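Local coordinates for sensor protein (Haloarcula marismortui ATCC 43049, PDB 3BWL), which is the PAS domain of a probable sensor histidine kinase, which would use ATP to phosphorylate a histidine, and holds 1H-indole-3-carbaldehyde in its core, at residues A[30-35]-A[117-122]; A[65-70]-A[90-95]; A[84-89]-A[106-111]. One frame throughout, in Å; residues are numbered along the deposited sequence. Where two conformers were deposited one is given.

Contact 1: A[30-35]-A[117-122]; sequences IDVLDA and RFLAIS. With I3A (1H-indole-3-carbaldehyde), chain F.
Ile30 and Leu119 make the tightest packing here: CG2 of Ile30 lies 3.4 Å from CD1 of Leu119, closer than usual for two carbons. Ile30 also runs side by side with Ile121, its CG1 meeting CD1 of Ile121. These residues, with Val32, occupy one face of an antiparallel pair whose backbones are joined by four hydrogen bonds. On the other face Asp31, Leu33 and Ala120 line the indole pocket, and Phe118 shares that face. CB of Ala120 approaches the aldehyde O of 1H-indole-3-carbaldehyde to 3.0 Å. With CG between the backbone N and carbonyl carbon (chi1 62°), Asp31 holds its carboxylate beside the aldehyde, OD2 2.7 Å from the same oxygen; the acid probably donates a proton. A water lies within hydrogen-bonding distance of Asp31 OD1, Ala120 O and Ser122 OG, with more acceptors around it than protons; Ser122 OG is also hydrogen-bonded to Tyr93 OH. The far end is looser and partly exposed: the Arg117 guanidinium lays a face over CB of Asp34 (3.6 Å to NH1), while NH2 forms a salt bridge with Glu115. Strand 29-33 lies between strands 39-42 and 115-124, and strand 100-112 flanks the latter; Leu22 of the second subunit packs on Val32.

Contact 2: A[65-70]-A[90-95]; sequences FDLMFD and EGLYER. With I3A (1H-indole-3-carbaldehyde), chain F.
Asp66 OD1 accepts from Leu92 N at 2.9 Å, while OD2 of the same carboxylate faces the ligand. CG is anti to the backbone N (chi1 -166°), and OD1 accepts from Met68 N as well, the two donors arriving from opposite faces of the carboxylate plane. The Met68 bond makes an Asx turn. OD2 takes the indole N-H of 1H-indole-3-carbaldehyde at 2.7 Å in a nearly straight bond (164°), so two backbone N-H groups on OD1 hold the carboxylate whose OD2 binds the indole. The indole comes edge-on to a face of the Phe69 ring, C7 lying 3.6 Å above the plane over its centre, while the edge of that ring meets Glu90 O at CE2 (3.4 Å). Tyr93 presents its ring edge to Phe65 O, and its OH, which is hydrogen-bonded to Ser122, comes to 3.2 Å from indole C2. On the outer side, Leu67 crosses Leu92 obliquely, CD1 to CD2 3.9 Å. Selenomethionine Met68 bends at chi3 (-92°), and its CE lies 3.5 Å from Glu90 OE2. Bonds from Leu67 N to Leu92 O and from Glu94 N to Phe65 O hold the backbones together. A turn-containing loop ahead of helix 71-79 is thus fastened to edge strand 86-94, forming one wall of the ligand pocket between helices and sheet in the PAS fold.

Contact 3: A[84-89]-A[106-111]; sequences DERRKF and HLLRFN. With I3A (1H-indole-3-carbaldehyde), chain F.
Backbone hydrogen bonds tie Arg87 to Leu107 in both directions, Leu107 N giving a nearly straight bond (176°) to Arg87 O at 2.8 Å and Arg87 N answering to Leu107 O. Just ahead of strand 86-94, Arg109 N donates to Glu85 O, and Asp84 N reaches Arg109 O at 2.7 Å from above the carbonyl plane, a more bent bond (137°). Beyond it, a water donates to Asp84 OD1 and accepts from Asn111 N, bridging the two segments. Within segment 84-89, Arg87 makes a salt bridge to Glu85: it grips OE2 of Glu85 side-on with NE (2.8 Å) and NH2, the acceptor oxygen lying in the guanidinium plane while both nitrogens approach from the same face of the carboxylate. Phe81 adds a cation-pi contact to Arg87. The strands are the two arms of the antiparallel hairpin 86-94/100-112 on one side of the five-stranded PAS sheet, and their alternating side chains sort the contact into two faces. On one, His106 is central. Lys88 CG makes a CH-pi contact 3.8 Å from the centroid of the His106 ring, over the face but offset toward the rim. Arg86 lies aslant the same imidazole, with CB 3.7 Å from NE2 of His106 and the guanidinium and ring planes 25° apart. The polar ends of Arg86 and His106 belong to the dimer: Arg86 NH1 pairs with Glu49 of the second subunit and His106 ND1 with its Asp28. On the opposite face, Leu107 CD2 meets the edge of the Phe89 ring at CE2 (3.8 Å), and CE1 of Phe89 approaches C7 of 1H-indole-3-carbaldehyde to 3.5 Å.

The three contacts converge on 1H-indole-3-carbaldehyde: contact 1 faces its aldehyde oxygen, contact 2 its N-H, and contact 3 the benzene end of the indole. Contacts 1 and 3 have centres about 8 Å apart and lie on neighbouring strands, joined by backbone bonds such as His106 N to Ile121 O (2.8 Å); both also touch the second subunit. Contact 2 is about 14 Å from contact 1, centre to centre, but Tyr93 OH and Ser122 OG lie 2.7 Å apart and link them. Contacts 2 and 3 share strand 86-94, and although their centres are about 18 Å apart, Phe69 CZ touches Phe89 CD1 at 3.6 Å beside the ligand.

Contact 1: A[30-35]-A[117-122]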
loop_
_atom_site.group_PDB
_atom_site.type_symbol
_atom_site.label_atom_id
_atom_site.label_comp_id
_atom_site.label_asym_id
_atom_site.label_seq_id
_atom_site.Cartn_x
_atom_site.Cartn_y
_atom_site.Cartn_z
ATOM N N ILE A 30 4.724 3.960 3.775
ATOM C CA ILE A 30 4.992 4.146 2.353
ATOM C C ILE A 30 5.746 5.465 2.108
ATOM O O ILE A 30 5.372 6.509 2.643
ATOM C CB ILE A 30 3.680 4.221 1.574
ATOM C CG1 ILE A 30 2.841 2.965 1.829
ATOM C CG2 ILE A 30 4.001 4.412 0.036
ATOM C CD1 ILE A 30 1.428 2.994 1.108
ATOM N N ASP A 31 6.812 5.424 1.316
ATOM C CA ASP A 31 7.415 6.659 0.857
ATOM C C ASP A 31 7.710 6.491 -0.625
ATOM O O ASP A 31 7.837 5.342 -1.132
ATOM C CB ASP A 31 8.694 7.011 1.641
ATOM C CG ASP A 31 9.795 5.964 1.491
ATOM O OD1 ASP A 31 9.849 5.004 2.298
ATOM O OD2 ASP A 31 10.667 6.140 0.581
ATOM N N VAL A 32 7.751 7.628 -1.308
ATOM C CA VAL A 32 8.096 7.718 -2.730
ATOM C C VAL A 32 9.367 8.557 -2.845
ATOM O O VAL A 32 9.419 9.668 -2.280
ATOM C CB VAL A 32 6.932 8.370 -3.567
ATOM C CG1 VAL A 32 7.314 8.426 -5.051
ATOM C CG2 VAL A 32 5.656 7.535 -3.396
ATOM N N LEU A 33 10.360 8.030 -3.562
ATOM C CA LEU A 33 11.668 8.708 -3.707
ATOM C C LEU A 33 11.920 9.048 -5.157
ATOM O O LEU A 33 11.416 8.379 -6.065
ATOM C CB LEU A 33 12.836 7.813 -3.239
ATOM C CG LEU A 33 12.749 7.207 -1.842
ATOM C CD1 LEU A 33 14.043 6.403 -1.624
ATOM C CD2 LEU A 33 12.547 8.336 -0.785
ATOM N N ASP A 34 12.688 10.098 -5.394
ATOM C CA ASP A 34 13.208 10.284 -6.746
ATOM C C ASP A 34 14.552 9.561 -6.874
ATOM O O ASP A 34 15.023 8.937 -5.906
ATOM C CB ASP A 34 13.273 11.766 -7.140
ATOM C CG ASP A 34 14.352 12.539 -6.405
ATOM O OD1 ASP A 34 15.273 11.923 -5.824
ATOM O OD2 ASP A 34 14.297 13.797 -6.472
ATOM N N ALA A 35 15.175 9.628 -8.054
ATOM C CA ALA A 35 16.387 8.811 -8.292
ATOM C C ALA A 35 17.585 9.228 -7.425
ATOM O O ALA A 35 18.567 8.482 -7.301
ATOM C CB ALA A 35 16.760 8.819 -9.799
ATOM N N ARG A 117 10.541 7.099 -10.532
ATOM C CA ARG A 117 10.329 7.128 -9.062
ATOM C C ARG A 117 10.597 5.780 -8.419
ATOM O O ARG A 117 10.624 4.762 -9.100
ATOM C CB ARG A 117 8.892 7.563 -8.717
ATOM C CG ARG A 117 8.589 9.038 -9.076
ATOM C CD ARG A 117 9.400 9.978 -8.185
ATOM N NE ARG A 117 9.126 11.387 -8.445
ATOM C CZ ARG A 117 9.874 12.156 -9.231
ATOM N NH1 ARG A 117 10.922 11.653 -9.879
ATOM N NH2 ARG A 117 9.565 13.439 -9.391
ATOM N N PHE A 118 10.773 5.790 -7.098
ATOM C CA PHE A 118 10.853 4.563 -6.323
ATOM C C PHE A 118 9.722 4.581 -5.279
ATOM O O PHE A 118 9.481 5.602 -4.638
ATOM C CB PHE A 118 12.182 4.465 -5.565
ATOM C CG PHE A 118 13.365 4.254 -6.468
ATOM C CD1 PHE A 118 13.878 2.979 -6.632
ATOM C CD2 PHE A 118 13.926 5.320 -7.180
ATOM C CE1 PHE A 118 14.962 2.747 -7.488
ATOM C CE2 PHE A 118 15.044 5.104 -8.069
ATOM C CZ PHE A 118 15.542 3.817 -8.196
ATOM N N LEU A 119 9.085 3.438 -5.102
ATOM C CA LEU A 119 8.011 3.276 -4.125
ATOM C C LEU A 119 8.522 2.261 -3.123
ATOM O O LEU A 119 8.897 1.134 -3.497
ATOM C CB LEU A 119 6.770 2.747 -4.835
ATOM C CG LEU A 119 5.519 2.429 -4.021
ATOM C CD1 LEU A 119 5.050 3.584 -3.117
ATOM C CD2 LEU A 119 4.395 1.942 -5.011
ATOM N N ALA A 120 8.531 2.658 -1.850
ATOM C CA ALA A 120 9.077 1.851 -0.757
ATOM C C ALA A 120 8.000 1.557 0.267
ATOM O O ALA A 120 7.375 2.449 0.785
ATOM C CB ALA A 120 10.251 2.556 -0.093
ATOM N N ILE A 121 7.766 0.280 0.495
ATOM C CA ILE A 121 6.860 -0.161 1.547
ATOM C C ILE A 121 7.732 -0.757 2.675
ATOM O O ILE A 121 8.414 -1.783 2.496
ATOM C CB ILE A 121 5.815 -1.215 1.013
ATOM C CG1 ILE A 121 5.193 -0.785 -0.335
ATOM C CG2 ILE A 121 4.776 -1.517 2.072
ATOM C CD1 ILE A 121 4.499 0.564 -0.375
ATOM N N SER A 122 7.723 -0.107 3.824
ATOM C CA SER A 122 8.550 -0.543 4.985
ATOM C C SER A 122 7.702 -1.250 6.034
ATOM O O SER A 122 6.667 -0.716 6.481
ATOM C CB SER A 122 9.277 0.658 5.601
ATOM O OG SER A 122 10.036 1.365 4.594
HETATM O O I3A F . 12.592 4.225 0.667
HETATM C "C3'" I3A F . 12.858 3.894 1.818
HETATM C C3 I3A F . 14.238 3.403 2.160
HETATM C C2 I3A F . 14.574 3.101 3.507
HETATM N N I3A F . 15.893 2.728 3.407
HETATM C C8 I3A F . 16.360 2.811 2.128
HETATM C C9 I3A F . 15.342 3.264 1.294
HETATM C C4 I3A F . 15.559 3.416 -0.091
HETATM C C5 I3A F . 16.849 3.148 -0.622
HETATM C C6 I3A F . 17.888 2.726 0.223
HETATM C C7 I3A F . 17.634 2.548 1.598
HETATM O O HOH W 1 8.286 3.124 3.548
#

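Contact 2: A[65-70]-A[90-95]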
loop_
_atom_site.group_PDB
_atom_site.type_symbol
_atom_site.label_atom_id
_atom_site.label_comp_id
_atom_site.label_asym_id
_atom_site.label_seq_id
_atom_site.Cartn_x
_atom_site.Cartn_y
_atom_site.Cartn_z
ATOM N N PHE A 65 17.104 9.364 7.538
ATOM C CA PHE A 65 16.193 8.612 8.404
ATOM C C PHE A 65 16.618 7.155 8.630
ATOM O O PHE A 65 16.200 6.581 9.582
ATOM C CB PHE A 65 14.776 8.598 7.788
ATOM C CG PHE A 65 14.186 9.958 7.704
ATOM C CD1 PHE A 65 13.612 10.540 8.825
ATOM C CD2 PHE A 65 14.304 10.696 6.527
ATOM C CE1 PHE A 65 13.099 11.814 8.779
ATOM C CE2 PHE A 65 13.826 11.982 6.467
ATOM C CZ PHE A 65 13.202 12.543 7.587
ATOM N N ASP A 66 17.352 6.563 7.679
ATOM C CA ASP A 66 17.774 5.169 7.783
ATOM C C ASP A 66 19.220 5.107 8.244
ATOM O O ASP A 66 20.133 5.533 7.518
ATOM C CB ASP A 66 17.654 4.477 6.420
ATOM C CG ASP A 66 17.740 2.970 6.551
ATOM O OD1 ASP A 66 18.387 2.477 7.527
ATOM O OD2 ASP A 66 17.158 2.262 5.694
ATOM N N LEU A 67 19.404 4.700 9.492
ATOM C CA LEU A 67 20.732 4.549 10.110
ATOM C C LEU A 67 21.648 3.507 9.490
ATOM O O LEU A 67 22.854 3.473 9.822
ATOM C CB LEU A 67 20.554 4.193 11.580
ATOM C CG LEU A 67 19.883 5.236 12.482
ATOM C CD1 LEU A 67 19.529 4.599 13.838
ATOM C CD2 LEU A 67 20.718 6.491 12.687
HETATM N N MSE A 68 21.099 2.657 8.627
HETATM C CA MSE A 68 21.857 1.605 7.997
HETATM C C MSE A 68 22.401 1.997 6.609
HETATM O O MSE A 68 23.117 1.201 5.991
HETATM C CB MSE A 68 20.994 0.340 7.911
HETATM C CG MSE A 68 21.776 -0.933 8.016
HETATM SE SE MSE A 68 20.541 -2.443 8.079
HETATM C CE MSE A 68 20.327 -2.628 9.960
ATOM N N PHE A 69 22.094 3.218 6.144
ATOM C CA PHE A 69 22.514 3.668 4.789
ATOM C C PHE A 69 22.988 5.103 4.836
ATOM O O PHE A 69 22.213 6.004 5.247
ATOM C CB PHE A 69 21.347 3.604 3.774
ATOM C CG PHE A 69 20.923 2.217 3.412
ATOM C CD1 PHE A 69 21.257 1.696 2.168
ATOM C CD2 PHE A 69 20.163 1.441 4.303
ATOM C CE1 PHE A 69 20.857 0.444 1.793
ATOM C CE2 PHE A 69 19.758 0.140 3.961
ATOM C CZ PHE A 69 20.131 -0.373 2.691
ATOM N N ASP A 70 24.215 5.361 4.370
ATOM C CA ASP A 70 24.603 6.766 4.164
ATOM C C ASP A 70 24.245 7.202 2.739
ATOM O O ASP A 70 23.679 6.416 1.989
ATOM C CB ASP A 70 26.067 7.068 4.551
ATOM C CG ASP A 70 27.119 6.375 3.671
ATOM O OD1 ASP A 70 26.818 5.795 2.603
ATOM O OD2 ASP A 70 28.319 6.412 4.062
ATOM N N GLU A 90 16.961 -4.894 4.465
ATOM C CA GLU A 90 16.761 -4.394 5.807
ATOM C C GLU A 90 17.227 -2.949 5.934
ATOM O O GLU A 90 18.239 -2.552 5.348
ATOM C CB GLU A 90 17.493 -5.317 6.804
ATOM C CG GLU A 90 17.553 -4.809 8.232
ATOM C CD GLU A 90 18.398 -5.698 9.181
ATOM O OE1 GLU A 90 19.141 -6.599 8.726
ATOM O OE2 GLU A 90 18.310 -5.462 10.413
ATOM N N GLY A 91 16.490 -2.180 6.733
ATOM C CA GLY A 91 16.903 -0.830 7.105
ATOM C C GLY A 91 16.638 -0.631 8.580
ATOM O O GLY A 91 16.107 -1.540 9.238
ATOM N N LEU A 92 16.994 0.534 9.082
ATOM C CA LEU A 92 16.822 0.833 10.505
ATOM C C LEU A 92 16.462 2.309 10.669
ATOM O O LEU A 92 17.347 3.182 10.650
ATOM C CB LEU A 92 18.090 0.460 11.324
ATOM C CG LEU A 92 18.005 0.769 12.816
ATOM C CD1 LEU A 92 17.152 -0.300 13.543
ATOM C CD2 LEU A 92 19.463 0.768 13.390
ATOM N N TYR A 93 15.167 2.599 10.785
ATOM C CA TYR A 93 14.730 3.982 10.895
ATOM C C TYR A 93 15.007 4.546 12.285
ATOM O O TYR A 93 14.907 3.834 13.268
ATOM C CB TYR A 93 13.227 4.108 10.614
ATOM C CG TYR A 93 12.853 3.891 9.155
ATOM C CD1 TYR A 93 13.525 4.583 8.137
ATOM C CD2 TYR A 93 11.802 3.050 8.798
ATOM C CE1 TYR A 93 13.168 4.406 6.807
ATOM C CE2 TYR A 93 11.419 2.854 7.456
ATOM C CZ TYR A 93 12.131 3.525 6.471
ATOM O OH TYR A 93 11.789 3.340 5.160
ATOM N N GLU A 94 15.363 5.816 12.306
ATOM C CA GLU A 94 15.508 6.575 13.541
ATOM C C GLU A 94 14.293 7.467 13.687
ATOM O O GLU A 94 14.017 8.328 12.817
ATOM C CB GLU A 94 16.753 7.437 13.459
ATOM C CG GLU A 94 17.115 8.098 14.774
ATOM C CD GLU A 94 18.426 8.863 14.649
ATOM O OE1 GLU A 94 18.600 9.612 13.653
ATOM O OE2 GLU A 94 19.298 8.706 15.523
ATOM N N ARG A 95 13.545 7.245 14.763
ATOM C CA ARG A 95 12.410 8.085 15.075
ATOM C C ARG A 95 12.843 9.478 15.578
ATOM O O ARG A 95 14.005 9.667 16.039
ATOM C CB ARG A 95 11.524 7.425 16.138
ATOM C CG ARG A 95 11.004 6.013 15.743
ATOM C CD ARG A 95 9.756 5.743 16.568
ATOM N NE ARG A 95 9.217 4.415 16.303
ATOM C CZ ARG A 95 9.698 3.273 16.805
ATOM N NH1 ARG A 95 10.785 3.263 17.581
ATOM N NH2 ARG A 95 9.103 2.101 16.478
HETATM O O I3A F . 12.592 4.225 0.667
HETATM C "C3'" I3A F . 12.858 3.894 1.818
HETATM C C3 I3A F . 14.238 3.403 2.160
HETATM C C2 I3A F . 14.574 3.101 3.507
HETATM N N I3A F . 15.893 2.728 3.407
HETATM C C8 I3A F . 16.360 2.811 2.128
HETATM C C9 I3A F . 15.342 3.264 1.294
HETATM C C4 I3A F . 15.559 3.416 -0.091
HETATM C C5 I3A F . 16.849 3.148 -0.622
HETATM C C6 I3A F . 17.888 2.726 0.223
HETATM C C7 I3A F . 17.634 2.548 1.598
#

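Contact 3: A[84-89]-A[106-111]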
loop_
_atom_site.group_PDB
_atom_site.type_symbol
_atom_site.label_atom_id
_atom_site.label_comp_id
_atom_site.label_asym_id
_atom_site.label_seq_id
_atom_site.Cartn_x
_atom_site.Cartn_y
_atom_site.Cartn_z
ATOM N N ASP A 84 10.802 -1.276 -13.002
ATOM C CA ASP A 84 9.887 -2.355 -12.555
ATOM C C ASP A 84 10.513 -3.444 -11.677
ATOM O O ASP A 84 9.803 -4.373 -11.238
ATOM C CB ASP A 84 9.050 -2.942 -13.721
ATOM C CG ASP A 84 7.947 -1.977 -14.195
ATOM O OD1 ASP A 84 7.658 -0.982 -13.479
ATOM O OD2 ASP A 84 7.351 -2.209 -15.285
ATOM N N GLU A 85 11.803 -3.292 -11.377
ATOM C CA GLU A 85 12.526 -4.181 -10.478
ATOM C C GLU A 85 12.114 -3.913 -9.045
ATOM O O GLU A 85 11.899 -2.759 -8.672
ATOM C CB GLU A 85 14.060 -4.026 -10.598
ATOM C CG GLU A 85 14.842 -4.984 -9.625
ATOM C CD GLU A 85 16.367 -4.908 -9.791
ATOM O OE1 GLU A 85 16.825 -4.172 -10.691
ATOM O OE2 GLU A 85 17.097 -5.617 -9.033
ATOM N N ARG A 86 11.982 -4.997 -8.279
ATOM C CA ARG A 86 11.697 -4.949 -6.835
ATOM C C ARG A 86 12.779 -5.689 -6.078
ATOM O O ARG A 86 13.308 -6.709 -6.551
ATOM C CB ARG A 86 10.376 -5.664 -6.523
ATOM C CG ARG A 86 9.141 -5.047 -7.119
ATOM C CD ARG A 86 7.888 -5.848 -6.766
ATOM N NE ARG A 86 7.869 -7.148 -7.457
ATOM C CZ ARG A 86 7.125 -8.210 -7.111
ATOM N NH1 ARG A 86 6.327 -8.211 -6.032
ATOM N NH2 ARG A 86 7.204 -9.314 -7.843
ATOM N N ARG A 87 13.118 -5.173 -4.900
ATOM C CA ARG A 87 14.061 -5.808 -3.986
ATOM C C ARG A 87 13.590 -5.632 -2.554
ATOM O O ARG A 87 13.008 -4.607 -2.216
ATOM C CB ARG A 87 15.438 -5.149 -4.086
ATOM C CG ARG A 87 16.116 -5.358 -5.377
ATOM C CD ARG A 87 17.625 -5.129 -5.220
ATOM N NE ARG A 87 18.154 -4.800 -6.520
ATOM C CZ ARG A 87 19.195 -4.008 -6.732
ATOM N NH1 ARG A 87 19.851 -3.463 -5.709
ATOM N NH2 ARG A 87 19.592 -3.775 -7.982
ATOM N N LYS A 88 13.858 -6.625 -1.710
ATOM C CA LYS A 88 13.642 -6.508 -0.268
ATOM C C LYS A 88 14.993 -6.459 0.469
ATOM O O LYS A 88 15.926 -7.213 0.164
ATOM C CB LYS A 88 12.843 -7.708 0.249
ATOM C CG LYS A 88 11.481 -7.862 -0.378
ATOM C CD LYS A 88 10.641 -8.876 0.353
ATOM C CE LYS A 88 11.040 -10.291 0.007
ATOM N NZ LYS A 88 10.113 -11.266 0.675
ATOM N N PHE A 89 15.103 -5.567 1.442
ATOM C CA PHE A 89 16.330 -5.430 2.208
ATOM C C PHE A 89 16.017 -4.783 3.541
ATOM O O PHE A 89 14.982 -4.134 3.703
ATOM C CB PHE A 89 17.372 -4.566 1.467
ATOM C CG PHE A 89 16.873 -3.162 1.134
ATOM C CD1 PHE A 89 17.069 -2.105 2.022
ATOM C CD2 PHE A 89 16.216 -2.914 -0.073
ATOM C CE1 PHE A 89 16.606 -0.830 1.720
ATOM C CE2 PHE A 89 15.745 -1.636 -0.397
ATOM C CZ PHE A 89 15.948 -0.584 0.506
ATOM N N HIS A 106 10.458 -3.057 1.079
ATOM C CA HIS A 106 10.234 -3.633 -0.265
ATOM C C HIS A 106 10.215 -2.445 -1.227
ATOM O O HIS A 106 9.294 -1.628 -1.197
ATOM C CB HIS A 106 8.895 -4.435 -0.316
ATOM C CG HIS A 106 8.800 -5.399 -1.456
ATOM N ND1 HIS A 106 7.747 -6.278 -1.595
ATOM C CD2 HIS A 106 9.628 -5.632 -2.509
ATOM C CE1 HIS A 106 7.928 -7.016 -2.685
ATOM N NE2 HIS A 106 9.069 -6.656 -3.250
ATOM N N LEU A 107 11.262 -2.362 -2.083
ATOM C CA LEU A 107 11.449 -1.208 -2.902
ATOM C C LEU A 107 11.209 -1.533 -4.383
ATOM O O LEU A 107 11.650 -2.579 -4.885
ATOM C CB LEU A 107 12.883 -0.705 -2.710
ATOM C CG LEU A 107 13.349 0.561 -3.435
ATOM C CD1 LEU A 107 12.594 1.751 -2.880
ATOM C CD2 LEU A 107 14.825 0.787 -3.163
ATOM N N LEU A 108 10.539 -0.608 -5.069
ATOM C CA LEU A 108 10.189 -0.760 -6.484
ATOM C C LEU A 108 10.665 0.450 -7.262
ATOM O O LEU A 108 10.443 1.565 -6.817
ATOM C CB LEU A 108 8.645 -0.814 -6.608
ATOM C CG LEU A 108 8.058 -0.716 -8.024
ATOM C CD1 LEU A 108 8.462 -1.919 -8.943
ATOM C CD2 LEU A 108 6.547 -0.564 -7.992
ATOM N N ARG A 109 11.309 0.260 -8.425
ATOM C CA ARG A 109 11.569 1.382 -9.325
ATOM C C ARG A 109 10.459 1.313 -10.366
ATOM O O ARG A 109 10.191 0.228 -10.903
ATOM C CB ARG A 109 12.940 1.240 -10.042
ATOM C CG ARG A 109 13.208 2.423 -11.000
ATOM C CD ARG A 109 14.665 2.482 -11.516
ATOM N NE ARG A 109 15.094 3.876 -11.601
ATOM C CZ ARG A 109 16.347 4.318 -11.477
ATOM N NH1 ARG A 109 17.362 3.479 -11.300
ATOM N NH2 ARG A 109 16.578 5.619 -11.540
ATOM N N PHE A 110 9.801 2.437 -10.640
ATOM C CA PHE A 110 8.704 2.419 -11.634
ATOM C C PHE A 110 8.428 3.788 -12.180
ATOM O O PHE A 110 8.970 4.790 -11.693
ATOM C CB PHE A 110 7.435 1.776 -11.065
ATOM C CG PHE A 110 6.617 2.675 -10.135
ATOM C CD1 PHE A 110 5.235 2.746 -10.285
ATOM C CD2 PHE A 110 7.212 3.421 -9.122
ATOM C CE1 PHE A 110 4.471 3.523 -9.410
ATOM C CE2 PHE A 110 6.449 4.208 -8.253
ATOM C CZ PHE A 110 5.089 4.246 -8.407
ATOM N N ASN A 111 7.623 3.825 -13.237
ATOM C CA ASN A 111 7.292 5.070 -13.879
ATOM C C ASN A 111 6.007 5.561 -13.252
ATOM O O ASN A 111 4.954 4.929 -13.386
ATOM C CB ASN A 111 7.132 4.858 -15.384
ATOM C CG ASN A 111 6.879 6.143 -16.112
ATOM O OD1 ASN A 111 6.009 6.922 -15.732
ATOM N ND2 ASN A 111 7.646 6.385 -17.158
HETATM O O I3A F . 12.592 4.225 0.667
HETATM C "C3'" I3A F . 12.858 3.894 1.818
HETATM C C3 I3A F . 14.238 3.403 2.160
HETATM C C2 I3A F . 14.574 3.101 3.507
HETATM N N I3A F . 15.893 2.728 3.407
HETATM C C8 I3A F . 16.360 2.811 2.128
HETATM C C9 I3A F . 15.342 3.264 1.294
HETATM C C4 I3A F . 15.559 3.416 -0.091
HETATM C C5 I3A F . 16.849 3.148 -0.622
HETATM C C6 I3A F . 17.888 2.726 0.223
HETATM C C7 I3A F . 17.634 2.548 1.598
HETATM O O HOH W 2 6.783 1.442 -14.418
#